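Local atomic coordinates of universal stress protein A-like protein (Arabidopsis thaliana, PDB entry 2GM3), a protein that binds AMP as a member of the universal stress protein family, though its cellular role is unknown. Residues Cys27-Ala30 with Phe31-Thr34; Leu88-Phe91 with Phe92-Cys96; Thr109-Pro112 with Lys113-Ile116; Ile67-Ser70 with Pro71-Arg75; Ser147-Cys150 with Val151-Glu155. All coordinates share one frame; numbering follows the deposited sequence.

Contact 1: Cys27-Ala30 with Phe31-Thr34; sequences CKRA and FEWT. With AMP (adenosine monophosphate), chain G.
Arg-29 and Glu-32 meet across one turn of helix 25-39, their side chains crossing at about a right angle. NH1 of Arg-29 lies 3.5 Å from OE1 of Glu-32 in a stretched salt bridge, the guanidinium and carboxylate planes turned 56° apart. The arginine is folded at chi2 and chi3, which brings its end back to the glutamate, while its NE pairs with Glu-167. Lys-28 runs alongside Glu-32 in the same direction, but its NZ stays 4.9 Å from OE2, so the two opposite charges are near each other but not in contact. A glutamine in place of Glu-32 would probably leave Arg-29 NH1 without its charged mate on this helix. On the inner side Thr-34 turns back with OG1 beside its own backbone N (chi1 -55°) and donates to Ala-30 O at 2.8 Å; Thr-34 N reaches the same oxygen from the opposite face of the carbonyl plane, so a buried hydroxyl is satisfied within the helix. Cys-27, an AMP-binding residue, brings CB to 3.4 Å from O3' of the ribose. This helix is the crossover of the beta-alpha-beta unit between strands 6-11 and 46-54: small Ala-30 fits against Val-129 and Ile-161 of the sheet, and Phe-31 packs on helix 81-99.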
# COMPACT_ATOMS: atom_id res chain seq x y z
N CYS A 27 0.84 -13.17 3.13
CA CYS A 27 -0.47 -12.55 3.21
C CYS A 27 -0.91 -12.53 4.66
O CYS A 27 -1.66 -11.66 5.04
CB CYS A 27 -1.49 -13.25 2.32
SG CYS A 27 -2.23 -14.75 3.04
N LYS A 28 -0.40 -13.43 5.47
CA LYS A 28 -0.71 -13.45 6.86
C LYS A 28 -0.06 -12.24 7.53
O LYS A 28 -0.71 -11.50 8.30
CB LYS A 28 -0.18 -14.74 7.50
CG LYS A 28 -0.83 -15.08 8.84
CD LYS A 28 -0.25 -16.36 9.48
CE LYS A 28 -0.47 -16.34 10.98
NZ LYS A 28 -0.18 -17.67 11.63
N ARG A 29 1.22 -12.06 7.24
CA ARG A 29 1.94 -10.91 7.72
C ARG A 29 1.25 -9.63 7.25
O ARG A 29 1.02 -8.71 8.04
CB ARG A 29 3.41 -10.94 7.25
CG ARG A 29 4.14 -9.65 7.54
CD ARG A 29 4.15 -9.39 9.06
NE ARG A 29 4.52 -10.60 9.77
CZ ARG A 29 3.96 -11.01 10.88
NH1 ARG A 29 2.99 -10.30 11.47
NH2 ARG A 29 4.36 -12.15 11.42
N ALA A 30 0.89 -9.62 5.97
CA ALA A 30 0.19 -8.48 5.38
C ALA A 30 -1.11 -8.13 6.12
O ALA A 30 -1.37 -6.97 6.42
CB ALA A 30 -0.10 -8.76 3.94
N PHE A 31 -1.92 -9.15 6.38
CA PHE A 31 -3.17 -8.99 7.10
C PHE A 31 -2.92 -8.53 8.53
O PHE A 31 -3.49 -7.55 8.97
CB PHE A 31 -3.90 -10.32 7.15
CG PHE A 31 -5.17 -10.30 7.94
CD1 PHE A 31 -6.38 -9.93 7.33
CD2 PHE A 31 -5.19 -10.76 9.27
CE1 PHE A 31 -7.56 -9.95 8.05
CE2 PHE A 31 -6.38 -10.79 9.99
CZ PHE A 31 -7.56 -10.40 9.38
N GLU A 32 -2.06 -9.22 9.26
CA GLU A 32 -1.82 -8.85 10.65
C GLU A 32 -1.23 -7.45 10.81
O GLU A 32 -1.58 -6.73 11.72
CB GLU A 32 -0.92 -9.87 11.36
CG GLU A 32 -1.57 -11.25 11.34
CD GLU A 32 -0.94 -12.26 12.25
OE1 GLU A 32 0.29 -12.19 12.52
OE2 GLU A 32 -1.70 -13.16 12.69
N TRP A 33 -0.35 -7.08 9.91
CA TRP A 33 0.25 -5.78 9.92
C TRP A 33 -0.82 -4.72 9.71
O TRP A 33 -0.82 -3.71 10.42
CB TRP A 33 1.29 -5.69 8.82
CG TRP A 33 2.07 -4.44 8.84
CD1 TRP A 33 3.27 -4.23 9.47
CD2 TRP A 33 1.74 -3.21 8.20
NE1 TRP A 33 3.70 -2.97 9.25
CE2 TRP A 33 2.79 -2.31 8.47
CE3 TRP A 33 0.66 -2.78 7.42
CZ2 TRP A 33 2.78 -0.99 8.01
CZ3 TRP A 33 0.66 -1.47 6.95
CH2 TRP A 33 1.73 -0.59 7.24
N THR A 34 -1.69 -4.94 8.73
CA THR A 34 -2.77 -4.02 8.47
C THR A 34 -3.66 -3.82 9.68
O THR A 34 -4.01 -2.69 9.96
CB THR A 34 -3.63 -4.43 7.24
OG1 THR A 34 -2.78 -4.59 6.10
CG2 THR A 34 -4.65 -3.35 6.92
P AMP G . 4.12 -12.17 -4.59
O1P AMP G . 3.65 -13.19 -5.46
O2P AMP G . 5.12 -12.62 -3.59
O3P AMP G . 4.51 -10.91 -5.19
O5' AMP G . 2.91 -11.71 -3.67
C5' AMP G . 2.33 -12.61 -2.76
C4' AMP G . 0.99 -12.03 -2.41
O4' AMP G . 0.07 -12.06 -3.56
C3' AMP G . 0.28 -12.80 -1.33
O3' AMP G . 0.79 -12.33 -0.04
C2' AMP G . -1.16 -12.36 -1.54
O2' AMP G . -1.35 -11.11 -0.89
C1' AMP G . -1.25 -12.20 -3.06
N9 AMP G . -1.67 -13.48 -3.64
C8 AMP G . -0.89 -14.45 -4.18
N7 AMP G . -1.67 -15.47 -4.59
C5 AMP G . -2.95 -15.13 -4.36
C6 AMP G . -4.19 -15.73 -4.58
N6 AMP G . -4.32 -16.92 -5.14
N1 AMP G . -5.28 -15.08 -4.20
C2 AMP G . -5.25 -13.89 -3.62
N3 AMP G . -4.10 -13.28 -3.39
C4 AMP G . -2.94 -13.87 -3.76

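Contact 2: Leu88-Phe91 with Phe92-Cys96; sequences LLEF and FVNKC
Phe-91 turns its ring edge onto the face of its neighbour Phe-92, a T-shaped pair with centroids 5.0 Å apart and planes at 89°. CD2 of Phe-91 stands 3.7 Å above the Phe-92 plane, over the ring centre, and Leu-88 O lies at the edge of the Phe-92 ring, near its plane. One face of Phe-91 is covered by the aliphatic part of Lys-95, whose CG sits 4.1 Å from the ring centroid in a CH-pi contact. The two rings can meet although adjacent because their first torsions differ: Phe-91 carries CG opposite its backbone N (chi1 171°), whereas Phe-92 swings CG beside its N (chi1 -69°). All this happens along helix 81-99, one of the helices flanking the parallel sheet of this alpha/beta fold. Its buried side suits apolar residues: Phe-92 and Val-93 rest on Leu-50 of strand 46-54, and Leu-89 on Ala-105 and Ile-107. The outer side is polar, as at Asn-94, whose ND2 makes a weak bond of 2.8 Å to Glu-90 O, already the acceptor of Asn-94 N at 3.0 Å. Lys-95 suits the border between the two, since its methylenes cover an aromatic face while its ammonium extends beyond the ring, where it has a long, weak ion pair with Glu-98.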
# COMPACT_ATOMS: atom_id res chain seq x y z
N LEU A 88 -9.08 -21.15 4.20
CA LEU A 88 -8.29 -19.97 4.18
C LEU A 88 -9.11 -18.73 4.60
O LEU A 88 -8.69 -17.97 5.48
CB LEU A 88 -7.76 -19.80 2.77
CG LEU A 88 -6.52 -18.99 2.49
CD1 LEU A 88 -5.42 -19.39 3.47
CD2 LEU A 88 -6.13 -19.33 1.09
N LEU A 89 -10.24 -18.54 3.93
CA LEU A 89 -11.18 -17.47 4.25
C LEU A 89 -11.64 -17.51 5.69
O LEU A 89 -11.72 -16.49 6.35
CB LEU A 89 -12.42 -17.64 3.38
CG LEU A 89 -12.45 -16.72 2.16
CD1 LEU A 89 -11.10 -16.43 1.56
CD2 LEU A 89 -13.44 -17.33 1.19
N GLU A 90 -11.97 -18.70 6.17
CA GLU A 90 -12.41 -18.89 7.53
C GLU A 90 -11.35 -18.48 8.57
O GLU A 90 -11.69 -17.93 9.63
CB GLU A 90 -12.86 -20.34 7.74
CG GLU A 90 -13.51 -20.58 9.06
CD GLU A 90 -14.02 -21.99 9.24
OE1 GLU A 90 -13.70 -22.89 8.44
OE2 GLU A 90 -14.75 -22.21 10.22
N PHE A 91 -10.08 -18.76 8.27
CA PHE A 91 -9.00 -18.30 9.15
C PHE A 91 -9.01 -16.78 9.33
O PHE A 91 -8.98 -16.31 10.45
CB PHE A 91 -7.61 -18.79 8.71
CG PHE A 91 -6.48 -18.14 9.47
CD1 PHE A 91 -6.04 -18.68 10.68
CD2 PHE A 91 -5.86 -16.97 8.98
CE1 PHE A 91 -4.99 -18.06 11.41
CE2 PHE A 91 -4.81 -16.34 9.70
CZ PHE A 91 -4.38 -16.89 10.90
N PHE A 92 -9.15 -16.03 8.24
CA PHE A 92 -9.11 -14.57 8.31
C PHE A 92 -10.38 -13.95 8.83
O PHE A 92 -10.34 -12.92 9.49
CB PHE A 92 -8.73 -13.96 6.96
CG PHE A 92 -7.32 -14.23 6.57
CD1 PHE A 92 -7.01 -15.29 5.71
CD2 PHE A 92 -6.28 -13.44 7.05
CE1 PHE A 92 -5.69 -15.54 5.33
CE2 PHE A 92 -4.95 -13.68 6.69
CZ PHE A 92 -4.64 -14.74 5.83
N VAL A 93 -11.51 -14.60 8.56
CA VAL A 93 -12.80 -14.12 9.02
C VAL A 93 -12.85 -14.27 10.55
O VAL A 93 -13.36 -13.40 11.26
CB VAL A 93 -13.92 -14.83 8.23
CG1 VAL A 93 -15.32 -14.79 8.96
CG2 VAL A 93 -13.96 -14.24 6.81
N ASN A 94 -12.26 -15.34 11.06
CA ASN A 94 -12.17 -15.52 12.50
C ASN A 94 -11.31 -14.45 13.13
O ASN A 94 -11.66 -13.94 14.20
CB ASN A 94 -11.68 -16.91 12.84
CG ASN A 94 -12.80 -17.93 12.84
OD1 ASN A 94 -13.74 -17.82 13.62
ND2 ASN A 94 -12.70 -18.94 12.00
N LYS A 95 -10.22 -14.11 12.44
CA LYS A 95 -9.26 -13.09 12.89
C LYS A 95 -9.94 -11.73 12.99
O LYS A 95 -9.75 -11.00 13.96
CB LYS A 95 -8.07 -13.02 11.94
CG LYS A 95 -7.07 -14.20 11.99
CD LYS A 95 -6.48 -14.45 13.38
CE LYS A 95 -7.00 -15.75 13.97
NZ LYS A 95 -6.20 -16.17 15.18
N CYS A 96 -10.76 -11.41 11.99
CA CYS A 96 -11.59 -10.21 11.97
C CYS A 96 -12.66 -10.17 13.06
O CYS A 96 -12.86 -9.14 13.72
CB CYS A 96 -12.24 -10.09 10.61
SG CYS A 96 -11.03 -9.67 9.37

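Contact 3: Thr109-Pro112 with Lys113-Ile116; sequences TGDP and KDVI. With AMP (adenosine monophosphate), chain G.
This is a helix N-terminus contact: the loop leaving strand 102-109 turns into helix 112-123, with Asp-111 at the N-cap position and Pro-112 starting the helix beside bound AMP. Asp-111 O accepts from Val-115 N at 2.8 Å, and Pro-112 O accepts from Ile-116 N at 2.9 Å. Proline suits a first turn, where its missing N-H is not needed. The Asp-111 carboxylate reaches forward, and its OD2 forms a salt bridge of 3.1 Å with Lys-113 NZ; the lysine chain crosses it obliquely and bends at chi4 to bring NZ back. OD2 of Asp-111 also lies 3.4 Å from OD2 of Asp-114, an unfavourable pairing that Lys-113 probably offsets, while the helix start should stabilise both negative charges. Gly-110 has phi 133° and psi -158°, where a side chain would be jammed against the preceding carbonyl oxygen and crowd CG2 of Val-115. Pro-112 CG touches the adenine at N6 (3.6 Å), and Ile-116 CD1 lies 3.7 Å from N3, two apolar groups against a flat base. Val-115 and Ile-116 pack inward on Val-53 of strand 46-54; Ile-116 continues to Met-9 and Ala-11 of strand 6-11, and Lys-113 and Asp-114 lean on Phe-149 of helix 146-153.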
# COMPACT_ATOMS: atom_id res chain seq x y z
N THR A 109 -12.30 -17.37 -9.25
CA THR A 109 -11.46 -18.33 -9.95
C THR A 109 -10.69 -17.65 -11.09
O THR A 109 -11.18 -16.70 -11.71
CB THR A 109 -12.34 -19.52 -10.46
OG1 THR A 109 -13.02 -20.12 -9.35
CG2 THR A 109 -11.51 -20.61 -11.16
N GLY A 110 -9.49 -18.15 -11.38
CA GLY A 110 -8.74 -17.73 -12.56
C GLY A 110 -7.31 -17.41 -12.20
O GLY A 110 -6.81 -17.89 -11.18
N ASP A 111 -6.65 -16.61 -13.04
CA ASP A 111 -5.29 -16.18 -12.72
C ASP A 111 -5.31 -15.13 -11.58
O ASP A 111 -5.94 -14.07 -11.72
CB ASP A 111 -4.53 -15.67 -13.96
CG ASP A 111 -3.18 -15.04 -13.60
OD1 ASP A 111 -2.59 -15.41 -12.55
OD2 ASP A 111 -2.71 -14.16 -14.33
N PRO A 112 -4.66 -15.45 -10.45
CA PRO A 112 -4.73 -14.58 -9.27
C PRO A 112 -4.46 -13.08 -9.52
O PRO A 112 -5.26 -12.26 -9.08
CB PRO A 112 -3.72 -15.19 -8.29
CG PRO A 112 -3.70 -16.63 -8.66
CD PRO A 112 -3.87 -16.66 -10.17
N LYS A 113 -3.39 -12.73 -10.21
CA LYS A 113 -3.07 -11.31 -10.40
C LYS A 113 -4.12 -10.59 -11.27
O LYS A 113 -4.51 -9.45 -10.96
CB LYS A 113 -1.68 -11.14 -11.01
CG LYS A 113 -1.42 -12.07 -12.13
CD LYS A 113 -0.33 -11.56 -12.98
CE LYS A 113 -0.45 -12.10 -14.38
NZ LYS A 113 0.31 -13.36 -14.41
N ASP A 114 -4.58 -11.25 -12.33
CA ASP A 114 -5.63 -10.72 -13.19
C ASP A 114 -6.94 -10.54 -12.40
O ASP A 114 -7.60 -9.50 -12.50
CB ASP A 114 -5.89 -11.68 -14.39
CG ASP A 114 -4.86 -11.51 -15.53
OD1 ASP A 114 -4.18 -10.45 -15.60
OD2 ASP A 114 -4.76 -12.43 -16.40
N VAL A 115 -7.30 -11.57 -11.64
CA VAL A 115 -8.56 -11.59 -10.91
C VAL A 115 -8.58 -10.56 -9.80
O VAL A 115 -9.58 -9.85 -9.63
CB VAL A 115 -8.90 -13.01 -10.33
CG1 VAL A 115 -10.02 -12.92 -9.36
CG2 VAL A 115 -9.28 -13.94 -11.45
N ILE A 116 -7.48 -10.46 -9.06
CA ILE A 116 -7.36 -9.43 -8.02
C ILE A 116 -7.66 -8.06 -8.62
O ILE A 116 -8.46 -7.31 -8.05
CB ILE A 116 -5.96 -9.37 -7.38
CG1 ILE A 116 -5.66 -10.67 -6.64
CG2 ILE A 116 -5.82 -8.13 -6.47
CD1 ILE A 116 -4.25 -10.73 -6.11
P AMP G . 4.12 -12.17 -4.59
O1P AMP G . 3.65 -13.19 -5.46
O2P AMP G . 5.12 -12.62 -3.59
O3P AMP G . 4.51 -10.91 -5.19
O5' AMP G . 2.91 -11.71 -3.67
C5' AMP G . 2.33 -12.61 -2.76
C4' AMP G . 0.99 -12.03 -2.41
O4' AMP G . 0.07 -12.06 -3.56
C3' AMP G . 0.28 -12.80 -1.33
O3' AMP G . 0.79 -12.33 -0.04
C2' AMP G . -1.16 -12.36 -1.54
O2' AMP G . -1.35 -11.11 -0.89
C1' AMP G . -1.25 -12.20 -3.06
N9 AMP G . -1.67 -13.48 -3.64
C8 AMP G . -0.89 -14.45 -4.18
N7 AMP G . -1.67 -15.47 -4.59
C5 AMP G . -2.95 -15.13 -4.36
C6 AMP G . -4.19 -15.73 -4.58
N6 AMP G . -4.32 -16.92 -5.14
N1 AMP G . -5.28 -15.08 -4.20
C2 AMP G . -5.25 -13.89 -3.62
N3 AMP G . -4.10 -13.28 -3.39
C4 AMP G . -2.94 -13.87 -3.76

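Contact 4: Ile67-Ser70 with Pro71-Arg75; sequences IYAS and PEDFR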
# COMPACT_ATOMS: atom_id res chain seq x y z
N ILE A 67 -16.69 -38.29 -9.26
CA ILE A 67 -16.89 -39.68 -8.96
C ILE A 67 -15.90 -40.14 -7.90
O ILE A 67 -14.72 -39.83 -7.98
CB ILE A 67 -16.74 -40.55 -10.24
CG1 ILE A 67 -17.67 -40.01 -11.36
CG2 ILE A 67 -17.03 -42.02 -9.92
CD1 ILE A 67 -17.40 -40.55 -12.77
N TYR A 68 -16.39 -40.89 -6.92
CA TYR A 68 -15.59 -41.32 -5.79
C TYR A 68 -15.49 -42.83 -5.78
O TYR A 68 -16.52 -43.52 -5.83
CB TYR A 68 -16.26 -40.85 -4.50
CG TYR A 68 -16.34 -39.36 -4.38
CD1 TYR A 68 -17.40 -38.65 -4.93
CD2 TYR A 68 -15.33 -38.64 -3.75
CE1 TYR A 68 -17.46 -37.27 -4.83
CE2 TYR A 68 -15.38 -37.26 -3.66
CZ TYR A 68 -16.44 -36.58 -4.19
OH TYR A 68 -16.48 -35.22 -4.10
N ALA A 69 -14.27 -43.35 -5.70
CA ALA A 69 -14.04 -44.80 -5.80
C ALA A 69 -13.35 -45.42 -4.59
O ALA A 69 -13.31 -46.63 -4.46
CB ALA A 69 -13.29 -45.13 -7.08
N SER A 70 -12.82 -44.58 -3.72
CA SER A 70 -12.02 -45.03 -2.57
C SER A 70 -12.11 -44.01 -1.44
O SER A 70 -12.39 -42.85 -1.69
CB SER A 70 -10.55 -45.20 -2.98
OG SER A 70 -9.97 -43.95 -3.33
N PRO A 71 -11.85 -44.44 -0.19
CA PRO A 71 -11.81 -43.50 0.93
C PRO A 71 -10.85 -42.34 0.65
O PRO A 71 -11.10 -41.20 1.04
CB PRO A 71 -11.29 -44.35 2.09
CG PRO A 71 -11.63 -45.73 1.75
CD PRO A 71 -11.54 -45.82 0.25
N GLU A 72 -9.76 -42.66 -0.05
CA GLU A 72 -8.72 -41.71 -0.36
C GLU A 72 -9.21 -40.54 -1.22
O GLU A 72 -8.76 -39.41 -1.02
CB GLU A 72 -7.53 -42.45 -0.98
CG GLU A 72 -7.34 -43.85 -0.33
CD GLU A 72 -5.91 -44.37 -0.40
OE1 GLU A 72 -5.28 -44.21 -1.48
OE2 GLU A 72 -5.42 -44.94 0.62
N ASP A 73 -10.16 -40.82 -2.12
CA ASP A 73 -10.80 -39.80 -2.95
C ASP A 73 -11.53 -38.72 -2.15
O ASP A 73 -11.62 -37.59 -2.60
CB ASP A 73 -11.79 -40.43 -3.92
CG ASP A 73 -11.11 -41.09 -5.09
OD1 ASP A 73 -9.97 -40.71 -5.41
OD2 ASP A 73 -11.74 -41.98 -5.69
N PHE A 74 -12.04 -39.08 -0.98
CA PHE A 74 -12.73 -38.13 -0.12
C PHE A 74 -11.77 -37.26 0.67
O PHE A 74 -12.09 -36.12 1.00
CB PHE A 74 -13.69 -38.84 0.83
CG PHE A 74 -14.89 -39.39 0.15
CD1 PHE A 74 -14.93 -40.71 -0.27
CD2 PHE A 74 -15.99 -38.58 -0.10
CE1 PHE A 74 -16.04 -41.21 -0.91
CE2 PHE A 74 -17.09 -39.07 -0.74
CZ PHE A 74 -17.12 -40.38 -1.15
N ARG A 75 -10.59 -37.80 0.97
CA ARG A 75 -9.56 -37.02 1.61
C ARG A 75 -8.99 -35.99 0.64
O ARG A 75 -8.76 -34.85 1.03
CB ARG A 75 -8.54 -37.93 2.24
CG ARG A 75 -9.08 -38.44 3.57
CD ARG A 75 -9.10 -39.95 3.66
NE ARG A 75 -7.83 -40.45 4.15
CZ ARG A 75 -7.49 -41.73 4.24
NH1 ARG A 75 -8.34 -42.67 3.85
NH2 ARG A 75 -6.30 -42.06 4.70
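Tyr-68 and Phe-74 form the compact part of this contact, an offset stack with ring planes only 12° apart and centroids separated by 4.3 Å. CD2 of Tyr-68 lies 3.5 Å above the Phe-74 plane, over the middle of that ring, whereas Phe-74 CE2 covers the Tyr-68 face toward its rim. The side chains themselves cross at about a right angle, and the rings overlap through the Tyr-68 CB, CG and CD2 side while the tyrosine hydroxyl end extends past its partner. Phe-74 holds CG beside its own backbone N (chi1 -71°), which tips the ring back from the helix over the preceding loop. Large flat residues suit this surface place because each can bury a face against the other.

Ser-70 occupies the N-cap of helix 71-77, and Asp-73 N is shared, weakly, between Ser-70 OG (3.4 Å) and Ser-70 O (3.0 Å). Asp-73 answers from within the first turn, but it reaches beyond the cap residue: OD2 takes the N-H of Ala-69 at 2.9 Å, through the lone pair directed away from OD1, in a nearly straight bond of 162°. The aspartate thus ties the loop backbone to the helix, and its negative charge probably interacts favourably with the helix N-terminus. Serine suits the cap through its short hydroxyl, and Pro-71, which has no N-H to offer, is well tolerated just after it.

The rest is loose and faces solvent. Glu-72 turns its carboxylate away from the loop, and Ile-67 approaches the helix only with its carbonyl O, 4.3 Å from Asp-73 OD2.

Contact 5: Ser147-Cys150 with Val151-Glu155; sequences SAFC and VKHAE. With AMP (adenosine monophosphate), chain G.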
# COMPACT_ATOMS: atom_id res chain seq x y z
N SER A 147 2.17 -9.52 -6.42
CA SER A 147 2.20 -8.20 -5.79
C SER A 147 2.67 -7.12 -6.75
O SER A 147 2.10 -6.04 -6.75
CB SER A 147 3.03 -8.18 -4.50
OG SER A 147 4.43 -8.41 -4.74
N ALA A 148 3.69 -7.40 -7.56
CA ALA A 148 4.19 -6.41 -8.52
C ALA A 148 3.16 -6.10 -9.60
O ALA A 148 3.08 -4.97 -10.07
CB ALA A 148 5.49 -6.91 -9.16
N PHE A 149 2.41 -7.10 -10.04
CA PHE A 149 1.36 -6.88 -11.03
C PHE A 149 0.26 -6.00 -10.47
O PHE A 149 -0.21 -5.09 -11.15
CB PHE A 149 0.77 -8.21 -11.49
CG PHE A 149 -0.18 -8.08 -12.66
CD1 PHE A 149 0.31 -8.11 -13.97
CD2 PHE A 149 -1.55 -7.97 -12.45
CE1 PHE A 149 -0.57 -8.02 -15.07
CE2 PHE A 149 -2.43 -7.88 -13.53
CZ PHE A 149 -1.94 -7.91 -14.84
N CYS A 150 -0.13 -6.26 -9.23
CA CYS A 150 -1.16 -5.45 -8.58
C CYS A 150 -0.79 -3.96 -8.44
O CYS A 150 -1.58 -3.06 -8.80
CB CYS A 150 -1.55 -6.09 -7.25
SG CYS A 150 -2.34 -7.73 -7.49
N VAL A 151 0.43 -3.71 -7.96
CA VAL A 151 0.94 -2.37 -7.76
C VAL A 151 0.90 -1.61 -9.07
O VAL A 151 0.53 -0.43 -9.11
CB VAL A 151 2.41 -2.44 -7.25
CG1 VAL A 151 3.12 -1.09 -7.40
CG2 VAL A 151 2.43 -2.96 -5.81
N LYS A 152 1.25 -2.31 -10.14
CA LYS A 152 1.34 -1.72 -11.45
C LYS A 152 -0.08 -1.51 -12.03
O LYS A 152 -0.35 -0.50 -12.67
CB LYS A 152 2.22 -2.62 -12.31
CG LYS A 152 2.32 -2.29 -13.77
CD LYS A 152 3.40 -3.17 -14.45
CE LYS A 152 3.28 -3.08 -15.99
NZ LYS A 152 4.41 -3.69 -16.76
N HIS A 153 -0.99 -2.44 -11.78
CA HIS A 153 -2.24 -2.42 -12.53
C HIS A 153 -3.52 -2.12 -11.76
O HIS A 153 -4.46 -1.59 -12.32
CB HIS A 153 -2.39 -3.71 -13.34
CG HIS A 153 -1.47 -3.80 -14.51
ND1 HIS A 153 -1.55 -2.95 -15.60
CD2 HIS A 153 -0.46 -4.66 -14.78
CE1 HIS A 153 -0.61 -3.28 -16.48
NE2 HIS A 153 0.06 -4.31 -16.00
N ALA A 154 -3.56 -2.46 -10.47
CA ALA A 154 -4.80 -2.26 -9.73
C ALA A 154 -5.27 -0.81 -9.76
O ALA A 154 -4.47 0.12 -9.76
CB ALA A 154 -4.69 -2.78 -8.33
N GLU A 155 -6.57 -0.60 -9.87
CA GLU A 155 -7.13 0.74 -10.02
C GLU A 155 -7.59 1.25 -8.66
O GLU A 155 -8.67 1.83 -8.50
CB GLU A 155 -8.25 0.77 -11.06
CG GLU A 155 -7.83 0.21 -12.42
CD GLU A 155 -8.89 0.36 -13.47
OE1 GLU A 155 -10.10 0.24 -13.14
OE2 GLU A 155 -8.52 0.57 -14.65
P AMP G . 4.12 -12.17 -4.59
O1P AMP G . 3.65 -13.19 -5.46
O2P AMP G . 5.12 -12.62 -3.59
O3P AMP G . 4.51 -10.91 -5.19
O5' AMP G . 2.91 -11.71 -3.67
C5' AMP G . 2.33 -12.61 -2.76
C4' AMP G . 0.99 -12.03 -2.41
O4' AMP G . 0.07 -12.06 -3.56
C3' AMP G . 0.28 -12.80 -1.33
O3' AMP G . 0.79 -12.33 -0.04
C2' AMP G . -1.16 -12.36 -1.54
O2' AMP G . -1.35 -11.11 -0.89
C1' AMP G . -1.25 -12.20 -3.06
N9 AMP G . -1.67 -13.48 -3.64
C8 AMP G . -0.89 -14.45 -4.18
N7 AMP G . -1.67 -15.47 -4.59
C5 AMP G . -2.95 -15.13 -4.36
C6 AMP G . -4.19 -15.73 -4.58
N6 AMP G . -4.32 -16.92 -5.14
N1 AMP G . -5.28 -15.08 -4.20
C2 AMP G . -5.25 -13.89 -3.62
N3 AMP G . -4.10 -13.28 -3.39
C4 AMP G . -2.94 -13.87 -3.76
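With chi1 near -171° Phe-149 runs out from the helix, CG on the far side from its N, while His-153 (chi1 -72°) folds CG back next to its N, and these two settings bring the rings together one turn apart on helix 146-153. This helix belongs to the nucleotide-binding alpha/beta fold of the universal stress proteins, and its N-terminal end meets the AMP phosphate. The ring planes are inclined at 47°, with centroids 4.5 Å apart. CD2 of His-153 comes over one face of Phe-149, offset toward the rim near CE1. The phenylalanine is also packed against Lys-113 and Asp-114 of helix 112-123, so a broad apolar ring suits a place between a histidine and another helix. Exchanging Phe-149 for an alanine would probably open a gap between the two helices and set the His-153 ring free to turn.

At the C-terminal end His-153 N is shared between Phe-149 O and, weakly, Cys-150 O, while Ala-154 leaves helical geometry but still donates to Cys-150 O at 2.7 Å. Val-151 faces strand 158-162 and Thr-160 of the second subunit, where a branched apolar side chain fits the interface. At the other end, Ser-147 grips a single phosphate oxygen twice: its N-H reaches AMP O3P at 3.0 Å, and its OG hydrogen-bonds to the same O3P.

In the fold
Contact 1 is the buried one, contacts 2, 3 and 5 are partly buried, and contact 4 lies on the surface, its centre about 29 Å from that of the chain. Contacts 1 and 2 belong to neighbouring helices, joined where Phe-31 meets Phe-92, Lys-95 and Cys-96. Contacts 3 and 5 pair helices 112-123 and 146-153 through Phe-149 and through Ile-116 against Cys-150. AMP is touched by contacts 1, 3 and 5 at ribose, adenine and phosphate respectively. The chemistry follows position: apolar packing joins helices to the sheet and to each other, ion pairs occupy partly exposed helix faces, and remote contact 4 relies on its own stack and cap.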